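Local coordinates for protein RavA (Legionella pneumophila str. Paris, PDB 6WO6) that is an effector of Legionella pneumophila, probably delivered into the host cell during infection, whose molecular activity is not established, at residues Asn156-Gln160 with Ser161-Ala165; Arg314-Ile317 with Ser318-Leu321. The protein carries 2 engineered substitutions. One frame throughout, in Å; residues are numbered along the deposited sequence.

Interaction 1. Residues Asn156-Gln160 with Ser161-Ala165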
loop_
_atom_site.group_PDB
_atom_site.type_symbol
_atom_site.label_atom_id
_atom_site.label_comp_id
_atom_site.label_asym_id
_atom_site.label_seq_id
_atom_site.Cartn_x
_atom_site.Cartn_y
_atom_site.Cartn_z
ATOM N N ASN A 156 8.594 -2.944 18.853
ATOM C CA ASN A 156 9.233 -3.562 20.007
ATOM C C ASN A 156 10.266 -4.598 19.593
ATOM O O ASN A 156 11.285 -4.756 20.275
ATOM C CB ASN A 156 8.183 -4.204 20.917
ATOM C CG ASN A 156 7.279 -3.181 21.577
ATOM O OD1 ASN A 156 7.661 -2.024 21.760
ATOM N ND2 ASN A 156 6.073 -3.603 21.943
ATOM N N ILE A 157 10.033 -5.293 18.483
ATOM C CA ILE A 157 10.918 -6.373 18.061
ATOM C C ILE A 157 12.001 -5.874 17.114
ATOM O O ILE A 157 13.149 -6.317 17.189
ATOM C CB ILE A 157 10.087 -7.504 17.430
ATOM C CG1 ILE A 157 9.211 -8.165 18.498
ATOM C CG2 ILE A 157 10.992 -8.526 16.757
ATOM C CD1 ILE A 157 8.331 -9.273 17.976
ATOM N N PHE A 158 11.667 -4.940 16.223
ATOM C CA PHE A 158 12.612 -4.380 15.259
ATOM C C PHE A 158 12.760 -2.882 15.508
ATOM O O PHE A 158 12.368 -2.059 14.670
ATOM C CB PHE A 158 12.159 -4.651 13.826
ATOM C CG PHE A 158 11.888 -6.100 13.541
ATOM C CD1 PHE A 158 12.915 -7.030 13.572
ATOM C CD2 PHE A 158 10.609 -6.533 13.237
ATOM C CE1 PHE A 158 12.667 -8.366 13.310
ATOM C CE2 PHE A 158 10.355 -7.869 12.974
ATOM C CZ PHE A 158 11.387 -8.785 13.010
ATOM N N PRO A 159 13.344 -2.494 16.642
ATOM C CA PRO A 159 13.372 -1.071 17.005
ATOM C C PRO A 159 14.359 -0.297 16.143
ATOM O O PRO A 159 15.497 -0.726 15.937
ATOM C CB PRO A 159 13.802 -1.094 18.475
ATOM C CG PRO A 159 14.641 -2.319 18.580
ATOM C CD PRO A 159 14.072 -3.325 17.615
ATOM N N GLN A 160 13.904 0.856 15.645
ATOM C CA GLN A 160 14.711 1.751 14.815
ATOM C C GLN A 160 15.233 1.029 13.575
ATOM O O GLN A 160 16.415 1.099 13.240
ATOM C CB GLN A 160 15.860 2.365 15.619
ATOM C CG GLN A 160 15.415 3.116 16.866
ATOM C CD GLN A 160 14.567 4.328 16.546
ATOM O OE1 GLN A 160 14.626 4.868 15.443
ATOM N NE2 GLN A 160 13.771 4.766 17.513
ATOM N N SER A 161 14.334 0.331 12.891
ATOM C CA SER A 161 14.666 -0.409 11.685
ATOM C C SER A 161 13.941 0.179 10.480
ATOM O O SER A 161 12.926 0.871 10.610
ATOM C CB SER A 161 14.305 -1.889 11.835
ATOM O OG SER A 161 12.936 -2.040 12.169
ATOM N N LEU A 162 14.484 -0.108 9.296
ATOM C CA LEU A 162 13.832 0.319 8.060
ATOM C C LEU A 162 12.447 -0.300 7.932
ATOM O O LEU A 162 11.511 0.342 7.436
ATOM C CB LEU A 162 14.700 -0.056 6.860
ATOM C CG LEU A 162 14.306 0.459 5.475
ATOM C CD1 LEU A 162 14.366 1.976 5.434
ATOM C CD2 LEU A 162 15.215 -0.139 4.411
ATOM N N PHE A 163 12.295 -1.541 8.397
ATOM C CA PHE A 163 11.026 -2.249 8.262
ATOM C C PHE A 163 9.914 -1.558 9.045
ATOM O O PHE A 163 8.805 -1.362 8.530
ATOM C CB PHE A 163 11.199 -3.697 8.723
ATOM C CG PHE A 163 9.924 -4.481 8.748
ATOM C CD1 PHE A 163 9.102 -4.522 7.633
ATOM C CD2 PHE A 163 9.553 -5.187 9.881
ATOM C CE1 PHE A 163 7.927 -5.246 7.652
ATOM C CE2 PHE A 163 8.380 -5.918 9.906
ATOM C CZ PHE A 163 7.566 -5.948 8.792
ATOM N N ALA A 164 10.189 -1.195 10.302
ATOM C CA ALA A 164 9.173 -0.539 11.121
ATOM C C ALA A 164 8.782 0.815 10.537
ATOM O O ALA A 164 7.600 1.189 10.541
ATOM C CB ALA A 164 9.679 -0.387 12.555
ATOM N N ALA A 165 9.763 1.558 10.017
ATOM C CA ALA A 165 9.470 2.836 9.381
ATOM C C ALA A 165 8.575 2.651 8.160
ATOM O O ALA A 165 7.607 3.400 7.971
ATOM C CB ALA A 165 10.772 3.538 8.994
#

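Interaction 2. Residues Arg314-Ile317 with Ser318-Leu321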
loop_
_atom_site.group_PDB
_atom_site.type_symbol
_atom_site.label_atom_id
_atom_site.label_comp_id
_atom_site.label_asym_id
_atom_site.label_seq_id
_atom_site.Cartn_x
_atom_site.Cartn_y
_atom_site.Cartn_z
ATOM N N ARG A 314 -35.189 27.061 -25.024
ATOM C CA ARG A 314 -35.401 27.291 -23.598
ATOM C C ARG A 314 -35.883 26.024 -22.898
ATOM O O ARG A 314 -35.385 25.672 -21.818
ATOM C CB ARG A 314 -36.395 28.437 -23.399
ATOM C CG ARG A 314 -35.784 29.816 -23.602
ATOM C CD ARG A 314 -36.813 30.874 -24.003
ATOM N NE ARG A 314 -37.952 30.950 -23.091
ATOM C CZ ARG A 314 -39.209 30.697 -23.443
ATOM N NH1 ARG A 314 -39.493 30.362 -24.693
ATOM N NH2 ARG A 314 -40.184 30.790 -22.549
ATOM N N SER A 315 -36.848 25.323 -23.502
ATOM C CA SER A 315 -37.355 24.094 -22.902
ATOM C C SER A 315 -36.269 23.028 -22.816
ATOM O O SER A 315 -36.166 22.322 -21.806
ATOM C CB SER A 315 -38.552 23.575 -23.699
ATOM O OG SER A 315 -39.007 22.336 -23.182
ATOM N N ASP A 316 -35.447 22.901 -23.862
ATOM C CA ASP A 316 -34.369 21.917 -23.852
ATOM C C ASP A 316 -33.351 22.223 -22.756
ATOM O O ASP A 316 -32.908 21.319 -22.033
ATOM C CB ASP A 316 -33.701 21.883 -25.230
ATOM C CG ASP A 316 -32.525 20.930 -25.291
ATOM O OD1 ASP A 316 -32.743 19.704 -25.187
ATOM O OD2 ASP A 316 -31.383 21.410 -25.455
ATOM N N ILE A 317 -32.984 23.499 -22.608
ATOM C CA ILE A 317 -32.014 23.878 -21.583
ATOM C C ILE A 317 -32.573 23.610 -20.191
ATOM O O ILE A 317 -31.872 23.082 -19.317
ATOM C CB ILE A 317 -31.598 25.353 -21.761
ATOM C CG1 ILE A 317 -30.748 25.517 -23.025
ATOM C CG2 ILE A 317 -30.847 25.861 -20.534
ATOM C CD1 ILE A 317 -30.287 26.936 -23.272
ATOM N N SER A 318 -33.844 23.958 -19.961
ATOM C CA SER A 318 -34.433 23.715 -18.645
ATOM C C SER A 318 -34.551 22.221 -18.357
ATOM O O SER A 318 -34.338 21.785 -17.217
ATOM C CB SER A 318 -35.793 24.401 -18.541
ATOM O OG SER A 318 -36.547 24.205 -19.722
ATOM N N ARG A 319 -34.878 21.422 -19.375
ATOM C CA ARG A 319 -34.922 19.972 -19.210
ATOM C C ARG A 319 -33.563 19.431 -18.788
ATOM O O ARG A 319 -33.457 18.636 -17.843
ATOM C CB ARG A 319 -35.378 19.322 -20.515
ATOM C CG ARG A 319 -36.440 18.249 -20.368
ATOM C CD ARG A 319 -37.335 18.234 -21.601
ATOM N NE ARG A 319 -36.553 18.205 -22.836
ATOM C CZ ARG A 319 -36.960 18.716 -23.994
ATOM N NH1 ARG A 319 -38.142 19.310 -24.080
ATOM N NH2 ARG A 319 -36.180 18.644 -25.066
ATOM N N LYS A 320 -32.506 19.848 -19.492
ATOM C CA LYS A 320 -31.165 19.385 -19.154
ATOM C C LYS A 320 -30.770 19.809 -17.745
ATOM O O LYS A 320 -30.157 19.031 -17.005
ATOM C CB LYS A 320 -30.154 19.901 -20.176
ATOM C CG LYS A 320 -30.257 19.228 -21.532
ATOM C CD LYS A 320 -29.326 19.871 -22.544
ATOM C CE LYS A 320 -29.523 19.280 -23.932
ATOM N NZ LYS A 320 -28.626 19.911 -24.943
ATOM N N LEU A 321 -31.157 20.998 -17.329
ATOM C CA LEU A 321 -30.720 21.437 -15.987
ATOM C C LEU A 321 -31.441 20.653 -14.897
ATOM O O LEU A 321 -30.851 20.429 -13.857
ATOM C CB LEU A 321 -30.998 22.932 -15.861
ATOM C CG LEU A 321 -30.004 23.832 -16.574
ATOM C CD1 LEU A 321 -30.239 25.280 -16.202
ATOM C CD2 LEU A 321 -28.589 23.425 -16.243
#

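Interaction 1. Residues Asn156-Gln160 with Ser161-Ala165
Phe158 and Ser161 meet in a helix-to-helix turn, a local contact that carries the chain from helix 147-157 into helix 162-181. Phe158 is the first residue to leave helical backbone angles, and Ser161 is the N-cap of the next helix. The serine hydroxyl joins the two ends. Ser161 OG donates to Phe158 O at 2.6 Å. The Ser161 hydroxyl stands above the plane of the Phe158 carbonyl, 39° out of it. Ser161 OG also accepts a weak bond from Ala164 N at 3.4 Å, which is the capping bond. The serine torsion places OG between its own backbone N and carbonyl carbon (chi1 56°), from where it serves both partners. The backbone bond from Ala165 N to Ser161 O begins the regular helical pattern.

On the buried side of the turn the rings of Phe158 and Phe163 touch. Phe158 CD2 lies 3.8 Å from Phe163 CD2, at the edge of the Phe163 ring and near its plane. The Phe158 and Phe163 rings have centroids 5.8 Å apart and planes 73° apart, an oblique pairing. Ile157 CG2 sits over the centre of one face of the Phe158 ring. Ala164 CB comes within 3.8 Å of Phe158 O and adds an apolar neighbour to that carbonyl.

Both rings are buried. Phe158 packs on Ala123, Ile124 and Leu127 of helix 120-127 and on Phe116, while Phe163 also reaches Leu127 and extends to Ile134 of helix 131-141. Pro159 and Gln160, by contrast, form the exposed crest of the turn. One hydroxyl thus gives the Phe158 carbonyl a donor and the N-terminal end of the following helix an acceptor, while the aromatic pair packs the same turn against helices 120-127 and 131-141.

Interaction 2. Residues Arg314-Ile317 with Ser318-Leu321
Asp316 meets Arg319 and Lys320 in a salt-bridge network on the surface of helix 311-327. Each carboxylate oxygen of Asp316 faces one cation. Asp316 OD2 takes a weak hydrogen bond from Lys320 NZ at 3.2 Å, within a salt bridge. Asp316 OD1 faces Arg319 NH2 in a longer salt bridge of 3.6 Å. The carboxylate and guanidinium planes are 70° apart, so the two groups do not lie flat together. The lysine, extended beyond CG, brings CE and NZ across to the carboxylate at a slant. The arginine bends at chi2 and chi3, which folds its guanidinium back so that one face looks onto Asp316 CA and Ser315 O, both offset toward its rim.

Ser318 OG turns back along the helix. Ser318 OG lies 2.8 Å from both Arg314 O and Ser315 O, and its single proton could go to either.

The backbone positions these groups. Bonds from Ser318 N to Arg314 O and from Lys320 N to Asp316 O belong to the regular i to i+4 ladder. On the inner side, Ile317 and Leu321 both rest on Phe274 of helix 270-275, with Ile317 CG2 and Leu321 CD1 4.4 Å apart.

The polar and apolar sides make this an amphipathic helix. Two nearby cations would probably favour the charged form of Asp316, though the long, weak bonds suggest modest pairing.

In the fold
Followed from the N terminus, the chain reaches interaction 1 near its middle and interaction 2 close to its C-terminal end. The two lie in series and neither nest nor cross. Interaction 1 closes the tight turn between helices 147-157 and 162-181 and joins that turn to helices 115-118, 120-127 and 131-141. Interaction 2 closes no loop. It lies within helix 311-327, which packs against helix 270-275. The contacts sit on opposite sides of the chain's centre, with their own centres about 62 Å apart and nearest atoms about 47 Å apart. They therefore mark separate regions of an elongated protein built of helices and loops, without strands.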